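YfdX protein (Salmonella enterica I, PDB 6A02) is of unknown molecular function but is implicated in the response of the bacterium to antibiotic stress and in its virulence. Local coordinates at residues I101-A104 / N105-K109. Sequence-based numbering, arbitrary orientation.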
# COMPACT_ATOMS: atom_id res chain seq x y z
N ILE A 101 -5.22 -28.47 8.15
CA ILE A 101 -4.49 -27.99 6.98
C ILE A 101 -4.21 -29.14 6.01
O ILE A 101 -4.29 -28.98 4.79
CB ILE A 101 -3.21 -27.25 7.41
CG1 ILE A 101 -3.56 -25.90 8.03
CG2 ILE A 101 -2.29 -27.05 6.21
CD1 ILE A 101 -4.36 -24.98 7.12
N ASN A 102 -3.91 -30.33 6.55
CA ASN A 102 -3.67 -31.48 5.69
C ASN A 102 -4.88 -31.79 4.82
O ASN A 102 -4.74 -32.17 3.65
CB ASN A 102 -3.28 -32.70 6.53
CG ASN A 102 -3.13 -33.95 5.70
OD1 ASN A 102 -2.18 -34.09 4.92
ND2 ASN A 102 -4.08 -34.87 5.84
N LYS A 103 -6.09 -31.64 5.37
CA LYS A 103 -7.28 -31.87 4.56
C LYS A 103 -7.48 -30.76 3.54
O LYS A 103 -7.95 -31.01 2.42
CB LYS A 103 -8.50 -32.04 5.47
CG LYS A 103 -9.81 -31.95 4.75
CD LYS A 103 -10.99 -31.91 5.72
CE LYS A 103 -12.29 -32.00 4.97
NZ LYS A 103 -12.98 -30.68 5.01
N ALA A 104 -7.14 -29.52 3.90
CA ALA A 104 -7.22 -28.44 2.92
C ALA A 104 -6.30 -28.70 1.74
O ALA A 104 -6.65 -28.43 0.58
CB ALA A 104 -6.87 -27.11 3.59
N ASN A 105 -5.11 -29.25 2.01
CA ASN A 105 -4.16 -29.55 0.94
C ASN A 105 -4.71 -30.58 -0.03
O ASN A 105 -4.47 -30.50 -1.24
CB ASN A 105 -2.83 -30.00 1.55
CG ASN A 105 -2.03 -28.83 2.10
OD1 ASN A 105 -2.19 -27.70 1.64
ND2 ASN A 105 -1.17 -29.10 3.07
N GLN A 106 -5.48 -31.55 0.48
CA GLN A 106 -6.08 -32.56 -0.40
C GLN A 106 -7.08 -31.93 -1.37
O GLN A 106 -7.11 -32.28 -2.55
CB GLN A 106 -6.74 -33.65 0.44
CG GLN A 106 -7.48 -34.70 -0.37
CD GLN A 106 -6.56 -35.57 -1.19
OE1 GLN A 106 -5.40 -35.78 -0.83
NE2 GLN A 106 -7.07 -36.09 -2.31
N LYS A 107 -7.91 -31.00 -0.88
CA LYS A 107 -8.88 -30.36 -1.75
C LYS A 107 -8.21 -29.51 -2.82
O LYS A 107 -8.67 -29.46 -3.97
CB LYS A 107 -9.84 -29.51 -0.91
CG LYS A 107 -10.59 -30.32 0.13
CD LYS A 107 -11.40 -31.43 -0.53
CE LYS A 107 -12.18 -32.22 0.51
NZ LYS A 107 -12.92 -33.35 -0.12
N MET A 108 -7.12 -28.81 -2.48
CA MET A 108 -6.39 -28.07 -3.50
C MET A 108 -5.82 -29.01 -4.56
O MET A 108 -5.93 -28.74 -5.76
CB MET A 108 -5.29 -27.22 -2.87
CG MET A 108 -5.82 -25.95 -2.25
SD MET A 108 -4.53 -24.90 -1.55
CE MET A 108 -4.32 -25.70 0.03
N LYS A 109 -5.22 -30.11 -4.12
CA LYS A 109 -4.75 -31.14 -5.06
C LYS A 109 -5.87 -31.58 -5.99
O LYS A 109 -5.65 -31.78 -7.19
CB LYS A 109 -4.21 -32.34 -4.27
CG LYS A 109 -3.85 -33.54 -5.16
CD LYS A 109 -3.90 -34.86 -4.40
CE LYS A 109 -2.80 -34.98 -3.37
NZ LYS A 109 -2.47 -36.42 -3.12
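Asn-105 N donates to Ile-101 O at 2.9 Å, one of the i to i+4 backbone bonds that run through the last turns of helix 94-109. Met-108 N to Ala-104 O (3.1 Å) and the longer Lys-107 N to Lys-103 O (3.3 Å) continue the series, whereas Gln-106 N is held weakly, shared between Asn-102 O and Lys-103 O.

Among side chains, the amide of Asn-105 folds back along the helix. With CG beside its own backbone N (chi1 -76°), its ND2 lies 3.9 Å from the Ile-101 CG2 methyl, and the two side chains pass at a slant. Met-108 bends at chi3 (-82°), which returns its CE to 3.6 Å from Ala-104 O.

Ala-104 packs on Leu-120 and Met-108 on Thr-116 of helix 113-122, the next helix in the chain. The like-charged NZ atoms of Lys-103 and Lys-107 stay 5.8 Å apart, and Glu-110, whose OE2 accepts a hydrogen bond from Gln-106 NE2, would partly offset the second through a long, weak ion pair from OE1.

The buried Asn-105 amide is satisfied across the subunit interface, OD1 by Tyr-156 N and ND2 by Gln-157 OE1 of the second subunit, two bonds that probably fix its rotation.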